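Local coordinates for protein MFP2b (Ascaris suum, PDB 2BJR) that binds zinc and, in the amoeboid movement of nematode sperm, enhances polymerization of the major sperm protein MSP, at residues A[221-233]-A[238-250]. Numbering follows the deposited sequence.
Sequences LPGENPDQYVALW and EPVMGRIWNDGGK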
# COMPACT_ATOMS: atom_id res chain seq x y z
N LEU A 221 9.63 -15.04 -22.08
CA LEU A 221 10.55 -14.47 -23.02
C LEU A 221 12.02 -14.68 -22.65
O LEU A 221 12.37 -14.89 -21.50
CB LEU A 221 10.30 -12.99 -23.17
CG LEU A 221 8.98 -12.66 -23.86
CD1 LEU A 221 8.65 -11.18 -23.63
CD2 LEU A 221 9.11 -12.95 -25.35
N PRO A 222 12.88 -14.65 -23.66
CA PRO A 222 14.33 -14.74 -23.42
C PRO A 222 14.81 -13.70 -22.41
O PRO A 222 14.46 -12.50 -22.51
CB PRO A 222 14.94 -14.44 -24.81
CG PRO A 222 13.93 -14.90 -25.77
CD PRO A 222 12.58 -14.60 -25.10
N GLY A 223 15.58 -14.17 -21.44
CA GLY A 223 16.15 -13.34 -20.41
C GLY A 223 15.27 -13.17 -19.18
O GLY A 223 15.67 -12.57 -18.23
N GLU A 224 14.08 -13.72 -19.18
CA GLU A 224 13.19 -13.58 -18.05
C GLU A 224 13.12 -14.86 -17.25
O GLU A 224 13.16 -15.98 -17.80
CB GLU A 224 11.80 -13.19 -18.54
CG GLU A 224 11.78 -11.89 -19.32
CD GLU A 224 12.17 -10.69 -18.48
OE1 GLU A 224 11.82 -10.64 -17.31
OE2 GLU A 224 12.88 -9.83 -19.00
N ASN A 225 12.99 -14.71 -15.94
CA ASN A 225 12.69 -15.82 -15.05
C ASN A 225 11.26 -16.33 -15.24
O ASN A 225 10.31 -15.52 -15.27
CB ASN A 225 12.93 -15.35 -13.62
CG ASN A 225 13.08 -16.46 -12.64
OD1 ASN A 225 12.13 -17.18 -12.32
ND2 ASN A 225 14.31 -16.62 -12.11
N PRO A 226 11.08 -17.65 -15.39
CA PRO A 226 9.75 -18.24 -15.50
C PRO A 226 8.81 -18.02 -14.29
O PRO A 226 7.59 -18.11 -14.46
CB PRO A 226 10.03 -19.74 -15.71
CG PRO A 226 11.44 -19.86 -16.11
CD PRO A 226 12.15 -18.68 -15.47
N ASP A 227 9.35 -17.74 -13.11
CA ASP A 227 8.53 -17.53 -11.90
C ASP A 227 8.52 -16.03 -11.59
O ASP A 227 9.49 -15.44 -11.07
CB ASP A 227 9.03 -18.37 -10.74
CG ASP A 227 8.92 -19.84 -11.02
OD1 ASP A 227 7.84 -20.31 -11.47
OD2 ASP A 227 9.89 -20.61 -10.86
N GLN A 228 7.39 -15.43 -11.95
CA GLN A 228 7.20 -13.99 -11.88
C GLN A 228 6.01 -13.71 -10.99
O GLN A 228 5.03 -14.41 -11.06
CB GLN A 228 6.92 -13.48 -13.28
CG GLN A 228 8.08 -13.57 -14.22
CD GLN A 228 7.72 -13.38 -15.69
OE1 GLN A 228 6.75 -12.67 -16.03
NE2 GLN A 228 8.49 -14.00 -16.57
N TYR A 229 6.09 -12.68 -10.17
CA TYR A 229 5.09 -12.40 -9.18
C TYR A 229 4.67 -10.94 -9.24
O TYR A 229 5.39 -10.11 -9.74
CB TYR A 229 5.61 -12.68 -7.79
CG TYR A 229 6.15 -14.11 -7.59
CD1 TYR A 229 7.45 -14.45 -8.01
CD2 TYR A 229 5.37 -15.08 -6.99
CE1 TYR A 229 7.97 -15.72 -7.80
CE2 TYR A 229 5.88 -16.38 -6.84
CZ TYR A 229 7.20 -16.65 -7.21
OH TYR A 229 7.73 -17.91 -7.06
N VAL A 230 3.44 -10.68 -8.81
CA VAL A 230 2.85 -9.35 -8.93
C VAL A 230 3.44 -8.32 -7.95
O VAL A 230 3.51 -8.56 -6.75
CB VAL A 230 1.35 -9.45 -8.65
CG1 VAL A 230 0.70 -8.01 -8.68
CG2 VAL A 230 0.69 -10.33 -9.71
N ALA A 231 3.81 -7.17 -8.48
CA ALA A 231 4.32 -6.06 -7.68
C ALA A 231 3.80 -4.77 -8.28
O ALA A 231 3.46 -4.73 -9.48
CB ALA A 231 5.82 -6.08 -7.69
N LEU A 232 3.75 -3.73 -7.43
CA LEU A 232 3.32 -2.40 -7.76
C LEU A 232 4.40 -1.39 -7.45
O LEU A 232 5.07 -1.47 -6.44
CB LEU A 232 2.11 -2.06 -6.93
CG LEU A 232 1.52 -0.65 -6.90
CD1 LEU A 232 0.89 -0.37 -8.21
CD2 LEU A 232 0.57 -0.48 -5.72
N TRP A 233 4.58 -0.47 -8.39
CA TRP A 233 5.50 0.64 -8.28
C TRP A 233 4.71 1.90 -8.69
O TRP A 233 3.54 1.80 -9.09
CB TRP A 233 6.58 0.41 -9.28
CG TRP A 233 7.85 1.10 -9.11
CD1 TRP A 233 8.51 1.31 -7.96
CD2 TRP A 233 8.66 1.63 -10.15
NE1 TRP A 233 9.72 1.92 -8.20
CE2 TRP A 233 9.83 2.14 -9.55
CE3 TRP A 233 8.54 1.68 -11.54
CZ2 TRP A 233 10.87 2.69 -10.30
CZ3 TRP A 233 9.58 2.24 -12.29
CH2 TRP A 233 10.73 2.75 -11.66
N GLU A 238 1.48 7.75 -10.89
CA GLU A 238 0.72 6.70 -11.58
C GLU A 238 1.10 5.28 -11.10
O GLU A 238 2.29 4.95 -11.03
CB GLU A 238 0.97 6.76 -13.06
CG GLU A 238 0.51 8.07 -13.69
CD GLU A 238 0.73 8.17 -15.18
OE1 GLU A 238 0.70 7.15 -15.92
OE2 GLU A 238 0.85 9.34 -15.64
N PRO A 239 0.12 4.44 -10.82
CA PRO A 239 0.39 3.05 -10.43
C PRO A 239 0.85 2.20 -11.59
O PRO A 239 0.30 2.30 -12.70
CB PRO A 239 -0.95 2.58 -9.89
CG PRO A 239 -1.96 3.36 -10.65
CD PRO A 239 -1.33 4.69 -10.88
N VAL A 240 1.92 1.45 -11.38
CA VAL A 240 2.51 0.59 -12.39
C VAL A 240 2.61 -0.83 -11.83
O VAL A 240 3.38 -1.08 -10.89
CB VAL A 240 3.92 1.06 -12.72
CG1 VAL A 240 4.50 0.31 -13.91
CG2 VAL A 240 3.90 2.56 -12.97
N MSE A 241 1.84 -1.74 -12.42
CA MSE A 241 2.00 -3.14 -12.09
C MSE A 241 3.12 -3.73 -12.94
O MSE A 241 3.36 -3.37 -14.06
CB MSE A 241 0.73 -3.97 -12.30
CG MSE A 241 -0.42 -3.56 -11.50
SE MSE A 241 -0.27 -3.97 -9.64
CE MSE A 241 -2.00 -3.28 -9.20
N GLY A 242 3.87 -4.60 -12.33
CA GLY A 242 4.92 -5.24 -13.02
C GLY A 242 5.28 -6.54 -12.34
O GLY A 242 4.46 -7.14 -11.65
N ARG A 243 6.51 -6.99 -12.58
CA ARG A 243 6.94 -8.31 -12.15
C ARG A 243 8.16 -8.30 -11.26
O ARG A 243 9.07 -7.50 -11.47
CB ARG A 243 7.19 -9.16 -13.38
CG ARG A 243 8.38 -8.84 -14.25
CD ARG A 243 8.46 -9.72 -15.50
NE ARG A 243 9.56 -9.34 -16.39
CZ ARG A 243 9.48 -8.35 -17.29
NH1 ARG A 243 8.35 -7.65 -17.42
NH2 ARG A 243 10.50 -8.05 -18.05
N ILE A 244 8.16 -9.18 -10.25
CA ILE A 244 9.36 -9.52 -9.51
C ILE A 244 9.73 -10.99 -9.66
O ILE A 244 8.90 -11.82 -10.02
CB ILE A 244 9.29 -9.16 -8.04
CG1 ILE A 244 8.12 -9.88 -7.38
CG2 ILE A 244 9.19 -7.65 -7.88
CD1 ILE A 244 8.15 -9.86 -5.85
N TRP A 245 11.03 -11.28 -9.44
CA TRP A 245 11.50 -12.67 -9.38
C TRP A 245 12.63 -12.72 -8.38
O TRP A 245 13.21 -11.68 -8.02
CB TRP A 245 11.96 -13.15 -10.74
CG TRP A 245 13.10 -12.37 -11.32
CD1 TRP A 245 14.42 -12.74 -11.33
CD2 TRP A 245 13.04 -11.11 -12.01
NE1 TRP A 245 15.18 -11.79 -11.97
CE2 TRP A 245 14.36 -10.78 -12.40
CE3 TRP A 245 12.01 -10.22 -12.33
CZ2 TRP A 245 14.68 -9.60 -13.09
CZ3 TRP A 245 12.32 -9.05 -13.00
CH2 TRP A 245 13.64 -8.75 -13.40
N ASN A 246 12.92 -13.93 -7.94
CA ASN A 246 13.91 -14.17 -6.91
C ASN A 246 15.25 -14.36 -7.62
O ASN A 246 15.46 -15.32 -8.34
CB ASN A 246 13.48 -15.36 -6.09
CG ASN A 246 14.45 -15.67 -4.93
OD1 ASN A 246 15.50 -15.05 -4.81
ND2 ASN A 246 14.06 -16.57 -4.06
N ASP A 247 16.12 -13.38 -7.45
CA ASP A 247 17.45 -13.37 -8.06
C ASP A 247 18.49 -13.61 -6.96
O ASP A 247 18.93 -12.70 -6.23
CB ASP A 247 17.67 -12.07 -8.82
CG ASP A 247 19.06 -11.97 -9.44
OD1 ASP A 247 19.75 -12.99 -9.64
OD2 ASP A 247 19.51 -10.87 -9.78
N GLY A 248 18.89 -14.85 -6.82
CA GLY A 248 19.89 -15.22 -5.85
C GLY A 248 19.53 -14.94 -4.40
O GLY A 248 20.39 -14.55 -3.63
N GLY A 249 18.25 -15.08 -4.06
CA GLY A 249 17.72 -14.82 -2.74
C GLY A 249 17.21 -13.39 -2.51
O GLY A 249 16.70 -13.09 -1.44
N LYS A 250 17.36 -12.53 -3.53
CA LYS A 250 17.07 -11.10 -3.46
C LYS A 250 15.89 -10.76 -4.40
O LYS A 250 15.74 -11.35 -5.48
CB LYS A 250 18.30 -10.30 -3.87
CG LYS A 250 19.48 -10.42 -2.84
CD LYS A 250 20.64 -9.53 -3.25
CE LYS A 250 21.95 -9.75 -2.42
NZ LYS A 250 22.93 -8.63 -2.68
O HOH W 1 13.99 -17.37 -9.29
O HOH W 2 11.44 -16.20 -9.21
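Six backbone hydrogen bonds join Tyr-229, Ala-231 and Trp-233 to Ile-244, Gly-242 and Val-240 in three antiparallel hydrogen-bonded pairs, the short strand axes running at 127° between their N-to-C directions. On the face shared by Tyr-229, Ala-231 and Ile-244, the isoleucine has its two branches divided between two partners. CG1, turned between its own backbone N and carbonyl carbon (chi1 59°), lies 3.8 Å from CB of Tyr-229, while CG2 meets CB of Ala-231 at 3.7 Å. The Tyr-229 ring turns its edge to the carbonyl O of Ile-244. On the other face, CD1 of Leu-232 sits between CB of Pro-239 and the selenium of selenomethionine Met-241, at 4.0 Å from SE. The two strands, 229-235 and 238-247, form a beta hairpin in an antiparallel sheet within the second Cytosolic motility protein family region; strands 268-274 and 250-257 flank it, and Trp-233 stacks on Phe-255. The loop leading into strand 229-235 meets strand 238-247 through Glu-224, Asn-225 and Gln-228. Arg-243, in a non-hydrogen-bonded pair with Val-230, runs its side chain, extended from CG to NE, alongside Gln-228, whose OE1 accepts from Leu-325 N, and reaches the carboxylate of Glu-224. Its NE bonds to Glu-224 OE1 at 2.8 Å from above the carboxylate plane, the two flat groups standing 82° apart; the NH2 to OE2 bond is weak. Arg-263 is a second cationic partner of this carboxylate, and Gly-338 O also accepts from Arg-243 NH2. At the end of the hairpin away from its connecting turn, CB of Asn-225 rests 3.8 Å from CG of the Trp-245 indole, amide and ring planes modestly inclined. OD1 of Asn-225 accepts from Asp-227 N in an Asx turn, and a water links Asp-227 O to Asn-246 N.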